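Local atomic coordinates of putative activator of HSP90 (Plasmodium falciparum, PDB entry 3N72), a protein that probably binds the chaperone Hsp90 and stimulates its ATPase activity, the piece described here being its N-terminal Aha1 domain. Residues B[25-30]-B[70-75]. Sequence-based numbering, arbitrary orientation. Where two conformers were deposited one is given.
Sequences WAESYI and FEYIIK
Y72 reaches from segment 70-75, part of strand 65-82, to segment 25-30 of helix 23-35; the ring of Y72 runs along the helix, with I30 at the CG end and A26 at the hydroxyl end. Across these two segments A26 and I30, one turn apart, both rest on Y72. I30 sets CD1 over one face of the ring, 4.0 Å from Y72 CG, while A26 CB approaches obliquely, 3.7 Å from Y72 CZ and 3.2 Å from Y72 OH. Beyond A26 the hydroxyl is hydrogen-bonded to N23 OD1 at the start of the same helix, so the polar end of this buried residue has a partner.

The branches of I30 divide the work. CG1 stands anti to the carbonyl carbon (chi1 -66°) and the extended chi2 (170°) carries CD1 on to the tyrosine, whereas I30 CG2 packs 3.7 Å from I74 CD1. I74 follows Y72 by two residues and points from the same side of the strand. F145 of helix 145-161 touches A26 and I30, and V53 of strand 44-62 touches I30 and Y72. The axes of 25-30 and 70-75 come within 10.9 Å at 46°, and the arrangement exemplifies a helix packed on the face of an antiparallel sheet, with alanine and isoleucine set against tyrosine and isoleucine, here in the buried core of the Aha1 N-terminal domain.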
loop_
_atom_site.group_PDB
_atom_site.type_symbol
_atom_site.label_atom_id
_atom_site.label_comp_id
_atom_site.label_asym_id
_atom_site.label_seq_id
_atom_site.Cartn_x
_atom_site.Cartn_y
_atom_site.Cartn_z
ATOM N N TRP B 25 14.812 -4.348 0.888
ATOM C CA TRP B 25 15.251 -3.048 0.381
ATOM C C TRP B 25 16.710 -2.761 0.804
ATOM O O TRP B 25 17.531 -2.328 -0.017
ATOM C CB TRP B 25 14.314 -1.898 0.820
ATOM C CG TRP B 25 14.868 -0.542 0.392
ATOM C CD1 TRP B 25 14.626 0.124 -0.794
ATOM C CD2 TRP B 25 15.803 0.269 1.123
ATOM N NE1 TRP B 25 15.347 1.315 -0.822
ATOM C CE2 TRP B 25 16.072 1.423 0.334
ATOM C CE3 TRP B 25 16.408 0.156 2.384
ATOM C CZ2 TRP B 25 16.951 2.419 0.749
ATOM C CZ3 TRP B 25 17.306 1.143 2.779
ATOM C CH2 TRP B 25 17.556 2.266 1.970
ATOM N N ALA B 26 17.025 -3.001 2.080
ATOM C CA ALA B 26 18.359 -2.661 2.613
ATOM C C ALA B 26 19.456 -3.506 1.972
ATOM O O ALA B 26 20.490 -2.985 1.620
ATOM C CB ALA B 26 18.401 -2.809 4.150
ATOM N N GLU B 27 19.217 -4.809 1.854
ATOM C CA GLU B 27 20.109 -5.712 1.127
ATOM C C GLU B 27 20.316 -5.202 -0.295
ATOM O O GLU B 27 21.452 -5.048 -0.733
ATOM C CB GLU B 27 19.536 -7.141 1.133
ATOM C CG GLU B 27 19.665 -7.870 2.487
ATOM C CD GLU B 27 19.171 -9.307 2.430
ATOM O OE1 GLU B 27 19.099 -9.869 1.330
ATOM O OE2 GLU B 27 18.886 -9.905 3.481
ATOM N N SER B 28 19.224 -4.913 -1.014
ATOM C CA SER B 28 19.322 -4.356 -2.388
ATOM C C SER B 28 20.117 -3.052 -2.468
ATOM O O SER B 28 20.925 -2.877 -3.390
ATOM C CB SER B 28 17.932 -4.142 -3.000
ATOM O OG SER B 28 17.324 -5.383 -3.298
ATOM N N TYR B 29 19.903 -2.142 -1.505
ATOM C CA TYR B 29 20.573 -0.845 -1.510
ATOM C C TYR B 29 22.051 -1.008 -1.337
ATOM O O TYR B 29 22.871 -0.429 -2.087
ATOM C CB TYR B 29 20.025 0.012 -0.365
ATOM C CG TYR B 29 20.631 1.381 -0.200
ATOM C CD1 TYR B 29 20.039 2.500 -0.804
ATOM C CD2 TYR B 29 21.750 1.578 0.587
ATOM C CE1 TYR B 29 20.553 3.754 -0.635
ATOM C CE2 TYR B 29 22.286 2.852 0.761
ATOM C CZ TYR B 29 21.671 3.934 0.144
ATOM O OH TYR B 29 22.165 5.205 0.300
ATOM N N ILE B 30 22.409 -1.771 -0.307
ATOM C CA ILE B 30 23.837 -1.985 0.009
ATOM C C ILE B 30 24.550 -2.696 -1.182
ATOM O O ILE B 30 25.600 -2.255 -1.643
ATOM C CB ILE B 30 24.007 -2.708 1.364
ATOM C CG1 ILE B 30 23.521 -1.777 2.511
ATOM C CG2 ILE B 30 25.457 -3.188 1.554
ATOM C CD1 ILE B 30 23.426 -2.463 3.859
ATOM N N PHE B 70 18.813 -0.331 12.335
ATOM C CA PHE B 70 19.382 -1.282 11.402
ATOM C C PHE B 70 20.748 -1.757 11.882
ATOM O O PHE B 70 21.438 -1.074 12.651
ATOM C CB PHE B 70 19.475 -0.702 9.962
ATOM C CG PHE B 70 20.470 0.419 9.812
ATOM C CD1 PHE B 70 21.815 0.153 9.452
ATOM C CD2 PHE B 70 20.078 1.745 10.019
ATOM C CE1 PHE B 70 22.747 1.203 9.311
ATOM C CE2 PHE B 70 20.999 2.789 9.884
ATOM C CZ PHE B 70 22.332 2.518 9.539
ATOM N N GLU B 71 21.131 -2.948 11.441
ATOM C CA GLU B 71 22.473 -3.471 11.683
ATOM C C GLU B 71 22.772 -4.509 10.604
ATOM O O GLU B 71 21.936 -5.374 10.326
ATOM C CB GLU B 71 22.574 -4.099 13.075
ATOM C CG GLU B 71 21.754 -5.370 13.233
ATOM C CD GLU B 71 21.640 -5.836 14.680
ATOM O OE1 GLU B 71 22.694 -6.096 15.306
ATOM O OE2 GLU B 71 20.493 -5.944 15.186
ATOM N N TYR B 72 23.949 -4.393 9.992
ATOM C CA TYR B 72 24.390 -5.313 8.909
ATOM C C TYR B 72 25.826 -5.753 9.074
ATOM O O TYR B 72 26.692 -4.987 9.540
ATOM C CB TYR B 72 24.178 -4.722 7.478
ATOM C CG TYR B 72 22.750 -4.772 7.109
ATOM C CD1 TYR B 72 21.893 -3.680 7.407
ATOM C CD2 TYR B 72 22.197 -5.936 6.605
ATOM C CE1 TYR B 72 20.537 -3.759 7.149
ATOM C CE2 TYR B 72 20.831 -6.036 6.374
ATOM C CZ TYR B 72 20.016 -4.929 6.649
ATOM O OH TYR B 72 18.687 -5.040 6.403
ATOM N N ILE B 73 26.061 -7.012 8.700
ATOM C CA ILE B 73 27.368 -7.518 8.346
ATOM C C ILE B 73 27.396 -7.491 6.818
ATOM O O ILE B 73 26.480 -8.021 6.166
ATOM C CB ILE B 73 27.558 -8.971 8.846
ATOM C CG1 ILE B 73 27.482 -9.024 10.381
ATOM C CG2 ILE B 73 28.880 -9.555 8.315
ATOM C CD1 ILE B 73 26.789 -10.249 10.909
ATOM N N ILE B 74 28.412 -6.843 6.242
ATOM C CA ILE B 74 28.527 -6.760 4.782
ATOM C C ILE B 74 29.856 -7.414 4.434
ATOM O O ILE B 74 30.890 -6.934 4.858
ATOM C CB ILE B 74 28.509 -5.307 4.283
ATOM C CG1 ILE B 74 27.289 -4.563 4.860
ATOM C CG2 ILE B 74 28.510 -5.264 2.733
ATOM C CD1 ILE B 74 27.359 -3.042 4.729
ATOM N N LYS B 75 29.795 -8.525 3.712
ATOM C CA LYS B 75 31.006 -9.282 3.344
ATOM C C LYS B 75 31.024 -9.488 1.843
ATOM O O LYS B 75 30.071 -10.039 1.254
ATOM C CB LYS B 75 31.047 -10.611 4.099
ATOM C CG LYS B 75 32.377 -11.352 3.842
ATOM C CD LYS B 75 32.731 -12.347 4.910
ATOM C CE LYS B 75 34.067 -13.076 4.575
ATOM N NZ LYS B 75 35.217 -12.152 4.644
#